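Local coordinates for protein transcriptional regulator URE2 (PDB 1K0D) that represses nitrogen catabolic genes in yeast by keeping GATA-type transcriptional activators in the cytoplasm, and has glutathione peroxidase activity, at residues F123-S127 and G128-M132; Q135-H138 and F139-H143; D156-R159 and R160-V164; N223-V226 and D227-G230. All coordinates share one frame; numbering follows the deposited sequence.

Overall arrangement
All four contacts lie in the helical C-terminal domain of the glutathione transferase-like region of URE2; the chain lacks the prion domain. Contacts 1 and 2 follow one another on helix 112-142, centres 16 Å apart. Contact 3 is on the next helix, 148-176, and contact 4 is a turn touching contacts 2 and 3. Contact 3 reaches contact 1 through Tyr162 OH, 2.9 Å from His129 NE2, and contact 4 through the same hydroxyl, 2.5 Å from Asn223 OD1. Tyr141 OH joins contact 2 to contact 4, 2.5 Å from Arg228 O. Contact 1 is nearest the ligand: the Ser127 side chain is about 4 Å from a bound glutathione. Contacts 1 to 3 touch the second subunit.

Contact 1: F123-S127 and G128-M132; sequences FFQTS and GHAPM
Phe124 and Gln125 offer their carbonyls to the next turn of helix 112-142, and the spacing of these bonds is irregular. Phe124 O takes Gly128 N at 2.7 Å and, weakly, His129 N at 3.1 Å. Gln125 O takes Ala130 N at 2.9 Å, five residues on. That bond is nearly straight, with an N-H...O angle of 172°, and the donor lies almost in line with the C=O. The result is a wider, pi-type turn. It runs into Pro131, which has no N-H to give, and the helix is kinked there. The proline ring fills the place of a bond: its CD is 3.0 Å from Thr126 O and its CG 3.3 Å from Ser127 O.

Among the side chains, Gln125 and His129 cross obliquely. With CG anti to the backbone N (chi1 172°), the His129 ring is brought across Gln125, and its ND1 is 3.7 Å from Gln125 CG. Gln125 O lies at the edge of this ring, in its plane. NE2, at the far end of the ring, is hydrogen-bonded with Tyr162 OH.

Thr126 OG1 and Ser127 OG form a weak hydrogen bond at 3.5 Å. Ser127 OG also bonds Thr126 OG1 of the second subunit, and Ser127 touches glutathione. This is a pi-bulge with a proline kink, set where a transferase-fold helix meets both ligand and dimer interface.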
# COMPACT_ATOMS: atom_id res chain seq x y z
N PHE B 123 4.28 3.37 -0.07
CA PHE B 123 2.82 3.41 -0.03
C PHE B 123 2.30 4.32 -1.16
O PHE B 123 1.27 4.03 -1.76
CB PHE B 123 2.31 3.90 1.34
CG PHE B 123 2.08 2.78 2.33
CD1 PHE B 123 3.04 2.47 3.29
CD2 PHE B 123 0.91 2.02 2.28
CE1 PHE B 123 2.84 1.42 4.19
CE2 PHE B 123 0.70 0.97 3.18
CZ PHE B 123 1.67 0.67 4.14
N PHE B 124 3.02 5.40 -1.45
CA PHE B 124 2.63 6.30 -2.53
C PHE B 124 2.64 5.52 -3.86
O PHE B 124 1.71 5.61 -4.67
CB PHE B 124 3.62 7.48 -2.61
CG PHE B 124 3.36 8.43 -3.75
CD1 PHE B 124 2.10 8.99 -3.93
CD2 PHE B 124 4.39 8.81 -4.60
CE1 PHE B 124 1.87 9.93 -4.95
CE2 PHE B 124 4.18 9.74 -5.61
CZ PHE B 124 2.91 10.30 -5.79
N GLN B 125 3.68 4.72 -4.08
CA GLN B 125 3.79 3.93 -5.30
C GLN B 125 2.69 2.87 -5.44
O GLN B 125 2.01 2.81 -6.46
CB GLN B 125 5.17 3.24 -5.37
CG GLN B 125 5.48 2.58 -6.72
CD GLN B 125 4.80 1.23 -6.90
OE1 GLN B 125 4.24 0.94 -7.95
NE2 GLN B 125 4.87 0.39 -5.87
N THR B 126 2.52 2.05 -4.41
CA THR B 126 1.52 0.98 -4.44
C THR B 126 0.07 1.46 -4.43
O THR B 126 -0.81 0.82 -5.02
CB THR B 126 1.69 0.02 -3.24
OG1 THR B 126 1.45 0.72 -2.02
CG2 THR B 126 3.10 -0.55 -3.21
N SER B 127 -0.18 2.59 -3.77
CA SER B 127 -1.53 3.12 -3.65
C SER B 127 -1.91 4.28 -4.57
O SER B 127 -3.08 4.41 -4.94
CB SER B 127 -1.79 3.53 -2.20
OG SER B 127 -1.49 2.43 -1.33
N GLY B 128 -0.95 5.13 -4.93
CA GLY B 128 -1.28 6.26 -5.78
C GLY B 128 -0.76 6.21 -7.21
O GLY B 128 -1.30 6.86 -8.10
N HIS B 129 0.28 5.42 -7.43
CA HIS B 129 0.92 5.26 -8.72
C HIS B 129 0.37 4.06 -9.51
O HIS B 129 -0.31 4.23 -10.52
CB HIS B 129 2.43 5.13 -8.46
CG HIS B 129 3.25 4.76 -9.66
ND1 HIS B 129 3.72 3.48 -9.88
CD2 HIS B 129 3.78 5.53 -10.64
CE1 HIS B 129 4.50 3.48 -10.94
NE2 HIS B 129 4.56 4.71 -11.42
N ALA B 130 0.64 2.85 -9.03
CA ALA B 130 0.20 1.64 -9.70
C ALA B 130 -1.30 1.54 -9.96
O ALA B 130 -1.72 1.22 -11.07
CB ALA B 130 0.67 0.41 -8.92
N PRO B 131 -2.14 1.82 -8.95
CA PRO B 131 -3.59 1.73 -9.17
C PRO B 131 -4.07 2.64 -10.30
O PRO B 131 -4.93 2.25 -11.09
CB PRO B 131 -4.17 2.14 -7.81
CG PRO B 131 -3.12 1.67 -6.85
CD PRO B 131 -1.84 2.10 -7.53
N MET B 132 -3.52 3.85 -10.36
CA MET B 132 -3.90 4.82 -11.37
C MET B 132 -3.45 4.40 -12.77
O MET B 132 -4.18 4.57 -13.74
CB MET B 132 -3.33 6.20 -11.02
CG MET B 132 -3.88 6.77 -9.72
SD MET B 132 -5.69 6.99 -9.78
CE MET B 132 -6.24 5.58 -8.82

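Contact 2: Q135-H138 and F139-H143; sequences QALH and FRYFH
The last turns of helix 112-142 carry an aromatic cluster made by His138, Phe139 and His143. His138 and Phe139 form a T-shaped pair with ring planes at 82°. The histidine is the edge partner: its CD2 stands 4.0 Å above the Phe139 ring, over the centre. The torsion of His138 (chi1 178°) keeps its ring beside its own carbonyl carbon, facing the final turn. There it meets His143 rim to rim, with His138 NE2 3.0 Å from His143 CD2. The third side closes when Phe139 CE2 comes over the centre of the His143 ring, 3.6 Å above it. His143 ND1 bonds Gln145 O in the following loop.

Backbone bonds keep the helix wound beneath them. Phe139 N donates to Gln135 O at 3.1 Å, and Phe142 N to His138 O at 2.7 Å. On another side of the helix, Leu137 CD2 packs on Tyr141 CE1 at 4.1 Å, the two side chains crossing at a slant. The Tyr141 hydroxyl is bonded to Arg228 O.

Phe139 also packs on Ala150 and Val151 of helix 148-176, and on Tyr154 of the second subunit. The rings thus sit at the C-terminal end of a long GST C-terminal domain helix, beside the subunit interface.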
# COMPACT_ATOMS: atom_id res chain seq x y z
N GLN B 135 -5.90 1.96 -13.85
CA GLN B 135 -7.19 2.46 -14.30
C GLN B 135 -7.08 3.09 -15.69
O GLN B 135 -8.01 2.97 -16.49
CB GLN B 135 -7.76 3.48 -13.30
CG GLN B 135 -7.91 2.96 -11.87
CD GLN B 135 -8.30 1.50 -11.80
OE1 GLN B 135 -7.53 0.67 -11.32
NE2 GLN B 135 -9.49 1.17 -12.27
N ALA B 136 -5.97 3.76 -15.96
CA ALA B 136 -5.78 4.40 -17.27
C ALA B 136 -5.70 3.32 -18.34
O ALA B 136 -6.31 3.44 -19.39
CB ALA B 136 -4.52 5.26 -17.28
N LEU B 137 -4.93 2.28 -18.06
CA LEU B 137 -4.80 1.19 -19.02
C LEU B 137 -6.16 0.55 -19.26
O LEU B 137 -6.52 0.24 -20.39
CB LEU B 137 -3.81 0.13 -18.51
CG LEU B 137 -2.32 0.50 -18.53
CD1 LEU B 137 -1.53 -0.53 -17.74
CD2 LEU B 137 -1.83 0.58 -19.97
N HIS B 138 -6.93 0.37 -18.19
CA HIS B 138 -8.25 -0.24 -18.32
C HIS B 138 -9.20 0.52 -19.24
O HIS B 138 -9.75 -0.05 -20.18
CB HIS B 138 -8.93 -0.39 -16.95
CG HIS B 138 -10.30 -0.97 -17.04
ND1 HIS B 138 -10.53 -2.31 -17.29
CD2 HIS B 138 -11.52 -0.39 -17.00
CE1 HIS B 138 -11.83 -2.52 -17.41
NE2 HIS B 138 -12.45 -1.37 -17.24
N PHE B 139 -9.40 1.81 -18.99
CA PHE B 139 -10.32 2.59 -19.82
C PHE B 139 -9.79 2.86 -21.22
O PHE B 139 -10.57 3.06 -22.15
CB PHE B 139 -10.68 3.90 -19.13
CG PHE B 139 -11.59 3.72 -17.95
CD1 PHE B 139 -11.10 3.80 -16.65
CD2 PHE B 139 -12.94 3.41 -18.14
CE1 PHE B 139 -11.94 3.56 -15.55
CE2 PHE B 139 -13.78 3.18 -17.05
CZ PHE B 139 -13.27 3.26 -15.76
N ARG B 140 -8.48 2.86 -21.37
CA ARG B 140 -7.90 3.10 -22.68
C ARG B 140 -8.02 1.85 -23.54
O ARG B 140 -8.27 1.95 -24.74
CB ARG B 140 -6.42 3.48 -22.53
CG ARG B 140 -5.66 3.59 -23.86
CD ARG B 140 -5.95 4.90 -24.57
NE ARG B 140 -5.42 4.90 -25.94
CZ ARG B 140 -5.96 4.24 -26.96
NH1 ARG B 140 -5.42 4.30 -28.16
NH2 ARG B 140 -7.06 3.51 -26.77
N TYR B 141 -7.89 0.67 -22.93
CA TYR B 141 -7.93 -0.57 -23.70
C TYR B 141 -8.94 -1.68 -23.41
O TYR B 141 -9.32 -2.41 -24.32
CB TYR B 141 -6.55 -1.24 -23.66
CG TYR B 141 -5.40 -0.39 -24.15
CD1 TYR B 141 -4.53 0.21 -23.24
CD2 TYR B 141 -5.18 -0.21 -25.51
CE1 TYR B 141 -3.45 0.98 -23.69
CE2 TYR B 141 -4.10 0.56 -25.96
CZ TYR B 141 -3.24 1.14 -25.04
OH TYR B 141 -2.20 1.92 -25.49
N PHE B 142 -9.37 -1.82 -22.16
CA PHE B 142 -10.24 -2.94 -21.83
C PHE B 142 -11.66 -2.73 -21.33
O PHE B 142 -12.34 -3.70 -21.01
CB PHE B 142 -9.51 -3.84 -20.82
CG PHE B 142 -8.07 -4.10 -21.16
CD1 PHE B 142 -7.05 -3.39 -20.54
CD2 PHE B 142 -7.74 -5.06 -22.13
CE1 PHE B 142 -5.70 -3.63 -20.87
CE2 PHE B 142 -6.39 -5.30 -22.47
CZ PHE B 142 -5.37 -4.58 -21.83
N HIS B 143 -12.13 -1.49 -21.27
CA HIS B 143 -13.48 -1.28 -20.78
C HIS B 143 -14.55 -1.68 -21.80
O HIS B 143 -14.31 -1.68 -23.01
CB HIS B 143 -13.66 0.17 -20.35
CG HIS B 143 -14.80 0.38 -19.40
ND1 HIS B 143 -15.86 1.22 -19.67
CD2 HIS B 143 -15.05 -0.17 -18.19
CE1 HIS B 143 -16.72 1.18 -18.67
NE2 HIS B 143 -16.25 0.35 -17.76

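Contact 3: D156-R159 and R160-V164; sequences DEVR and RVYGV
Glu157 and Arg160 lie side by side and point the same way, three residues apart on helix 148-176. Their carboxylate and guanidinium planes differ by only 12°. OE1 of Glu157 forms a salt bridge to NH1 of Arg160 at 2.7 Å, approaching the guanidinium obliquely. The other oxygen, OE2, rests 3.2 Å from Arg160 CD. Glu157 gets there by a bend at chi2 (59°), while Arg160 runs extended from CG to NE. The salt bridge probably offsets part of the arginine charge beside Arg70 of the second subunit, a glutathione-binding residue.

Val161 stands across Glu157 at about a right angle. Its CG1 is 3.7 Å from Glu157 OE1, and its CG2 sits 3.0 Å from Val158 O.

Val158 and Tyr162 are again side by side, one turn apart, with Val158 CG1 3.7 Å from Tyr162 CD1. The carbonyl Val158 O lies in the plane of the tyrosine ring, at its edge, 3.2 Å from CD1. The same oxygen accepts Tyr162 N at 3.0 Å. The hydroxyl at the far end of the ring is hydrogen-bonded to Asn223 OD1. Arg159 forms a salt bridge with Glu236.

This helix packs along helix 112-142: Glu157 and Val158 on Met132, and Val161 on Phe124. Ile229 and Ile231 of the loop before helix 233-236 cover Val158.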
# COMPACT_ATOMS: atom_id res chain seq x y z
N ASP B 156 -4.13 11.87 -16.61
CA ASP B 156 -3.70 13.12 -15.98
C ASP B 156 -3.13 12.83 -14.60
O ASP B 156 -2.12 13.40 -14.20
CB ASP B 156 -4.87 14.08 -15.83
CG ASP B 156 -5.26 14.74 -17.13
OD1 ASP B 156 -6.25 15.50 -17.12
OD2 ASP B 156 -4.59 14.50 -18.15
N GLU B 157 -3.79 11.94 -13.85
CA GLU B 157 -3.33 11.61 -12.51
C GLU B 157 -1.96 10.96 -12.54
O GLU B 157 -1.11 11.26 -11.69
CB GLU B 157 -4.34 10.69 -11.81
CG GLU B 157 -3.95 10.29 -10.38
CD GLU B 157 -3.77 11.47 -9.44
OE1 GLU B 157 -3.30 11.25 -8.30
OE2 GLU B 157 -4.11 12.62 -9.82
N VAL B 158 -1.73 10.09 -13.51
CA VAL B 158 -0.43 9.43 -13.62
C VAL B 158 0.68 10.46 -13.91
O VAL B 158 1.77 10.37 -13.34
CB VAL B 158 -0.44 8.34 -14.71
CG1 VAL B 158 0.96 7.73 -14.86
CG2 VAL B 158 -1.43 7.26 -14.33
N ARG B 159 0.40 11.43 -14.77
CA ARG B 159 1.39 12.47 -15.08
C ARG B 159 1.62 13.30 -13.83
O ARG B 159 2.72 13.79 -13.58
CB ARG B 159 0.93 13.40 -16.20
CG ARG B 159 1.01 12.83 -17.59
CD ARG B 159 0.64 13.90 -18.61
NE ARG B 159 -0.16 13.35 -19.69
CZ ARG B 159 0.33 12.69 -20.73
NH1 ARG B 159 1.63 12.50 -20.85
NH2 ARG B 159 -0.49 12.21 -21.64
N ARG B 160 0.55 13.49 -13.07
CA ARG B 160 0.64 14.26 -11.84
C ARG B 160 1.56 13.56 -10.84
O ARG B 160 2.47 14.17 -10.28
CB ARG B 160 -0.75 14.45 -11.24
CG ARG B 160 -0.74 15.17 -9.90
CD ARG B 160 -2.05 14.99 -9.16
NE ARG B 160 -1.86 15.21 -7.74
CZ ARG B 160 -1.63 14.25 -6.84
NH1 ARG B 160 -1.59 12.98 -7.21
NH2 ARG B 160 -1.42 14.57 -5.58
N VAL B 161 1.34 12.26 -10.61
CA VAL B 161 2.18 11.55 -9.66
C VAL B 161 3.62 11.47 -10.14
O VAL B 161 4.55 11.50 -9.32
CB VAL B 161 1.63 10.12 -9.34
CG1 VAL B 161 0.25 10.24 -8.69
CG2 VAL B 161 1.54 9.28 -10.59
N TYR B 162 3.82 11.39 -11.45
CA TYR B 162 5.19 11.37 -11.97
C TYR B 162 5.84 12.72 -11.75
O TYR B 162 7.05 12.82 -11.59
CB TYR B 162 5.22 10.97 -13.45
CG TYR B 162 5.44 9.48 -13.63
CD1 TYR B 162 4.37 8.61 -13.82
CD2 TYR B 162 6.72 8.93 -13.53
CE1 TYR B 162 4.56 7.24 -13.91
CE2 TYR B 162 6.92 7.56 -13.61
CZ TYR B 162 5.84 6.72 -13.80
OH TYR B 162 6.04 5.35 -13.88
N GLY B 163 5.02 13.77 -11.73
CA GLY B 163 5.55 15.10 -11.49
C GLY B 163 6.04 15.21 -10.06
O GLY B 163 7.02 15.91 -9.78
N VAL B 164 5.37 14.52 -9.14
CA VAL B 164 5.77 14.52 -7.73
C VAL B 164 7.14 13.86 -7.61
O VAL B 164 8.01 14.34 -6.87
CB VAL B 164 4.75 13.75 -6.85
CG1 VAL B 164 5.24 13.70 -5.41
CG2 VAL B 164 3.39 14.43 -6.91

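Contact 4: N223-V226 and D227-G230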
# COMPACT_ATOMS: atom_id res chain seq x y z
N ASN B 223 7.54 2.21 -14.62
CA ASN B 223 8.09 3.27 -15.47
C ASN B 223 8.24 2.75 -16.90
O ASN B 223 8.39 3.53 -17.84
CB ASN B 223 9.45 3.73 -14.95
CG ASN B 223 9.38 4.35 -13.56
OD1 ASN B 223 8.44 5.09 -13.25
ND2 ASN B 223 10.37 4.06 -12.73
N ASN B 224 8.18 1.43 -17.06
CA ASN B 224 8.33 0.80 -18.37
C ASN B 224 6.99 0.56 -19.07
O ASN B 224 6.95 0.26 -20.26
CB ASN B 224 9.06 -0.54 -18.20
CG ASN B 224 10.39 -0.40 -17.49
OD1 ASN B 224 10.99 -1.40 -17.07
ND2 ASN B 224 10.87 0.83 -17.35
N VAL B 225 5.90 0.71 -18.33
CA VAL B 225 4.56 0.47 -18.85
C VAL B 225 3.79 1.72 -19.24
O VAL B 225 2.88 1.67 -20.08
CB VAL B 225 3.73 -0.33 -17.80
CG1 VAL B 225 2.25 -0.34 -18.15
CG2 VAL B 225 4.25 -1.76 -17.72
N VAL B 226 4.15 2.86 -18.66
CA VAL B 226 3.44 4.10 -18.91
C VAL B 226 3.43 4.61 -20.35
O VAL B 226 2.62 5.47 -20.71
CB VAL B 226 3.91 5.20 -17.93
CG1 VAL B 226 3.61 4.75 -16.50
CG2 VAL B 226 5.41 5.46 -18.09
N ASP B 227 4.33 4.08 -21.18
CA ASP B 227 4.38 4.46 -22.59
C ASP B 227 3.05 4.06 -23.24
O ASP B 227 2.55 4.72 -24.16
CB ASP B 227 5.52 3.73 -23.28
CG ASP B 227 5.38 2.22 -23.18
OD1 ASP B 227 5.46 1.68 -22.05
OD2 ASP B 227 5.16 1.57 -24.22
N ARG B 228 2.47 2.96 -22.75
CA ARG B 228 1.21 2.44 -23.27
C ARG B 228 0.03 3.39 -23.08
O ARG B 228 -1.02 3.19 -23.68
CB ARG B 228 0.87 1.09 -22.61
CG ARG B 228 1.87 -0.02 -22.89
CD ARG B 228 1.56 -1.22 -22.00
NE ARG B 228 2.63 -2.22 -22.01
CZ ARG B 228 2.72 -3.22 -21.13
NH1 ARG B 228 1.80 -3.34 -20.17
NH2 ARG B 228 3.71 -4.08 -21.21
N ILE B 229 0.19 4.40 -22.23
CA ILE B 229 -0.89 5.35 -22.03
C ILE B 229 -0.50 6.73 -22.55
O ILE B 229 -1.05 7.75 -22.12
CB ILE B 229 -1.31 5.43 -20.54
CG1 ILE B 229 -0.12 5.81 -19.67
CG2 ILE B 229 -1.90 4.10 -20.10
CD1 ILE B 229 -0.47 5.92 -18.19
N GLY B 230 0.46 6.75 -23.47
CA GLY B 230 0.90 8.00 -24.07
C GLY B 230 1.88 8.84 -23.29
O GLY B 230 2.13 9.99 -23.66
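Val225 and Val226 accept the N-H groups of Arg228 and Ile229 in a tight 3-10 type turn. Arg228 N is 3.0 Å from Val225 O, and Ile229 N is 3.1 Å from Val226 O. Both donors sit above the carbonyl planes, 40° and 63° out of them, consistent with the tight winding of a 3-10 turn. Gly230 N then bonds Asp227 O at 3.0 Å, and Gly230 takes a positive phi that favours glycine.

The Asp227 carboxylate folds back over the start of the turn, with CG between its own N and carbonyl carbon (chi1 58°). This leaves OD1 2.7 Å from Asn224 O. Both are acceptors, so the approach is not a hydrogen bond and its detail is doubtful.

Apolar packing lies outside this core. Ile229 CG1 comes within 3.0 Å of Val226 O and 4.4 Å of Val226 CB. The turn packs its valines and Ile229 against helices 112-142 and 233-236: Val225 and Ile229 on Leu137, Val226 on Ile133 and Ile233. On the exposed side the extended Arg228 runs back past Val225, whose CG1 is 3.6 Å from NH1. Val225 CG2 stands 3.7 Å above the Arg228 guanidinium plane, off centre toward the rim.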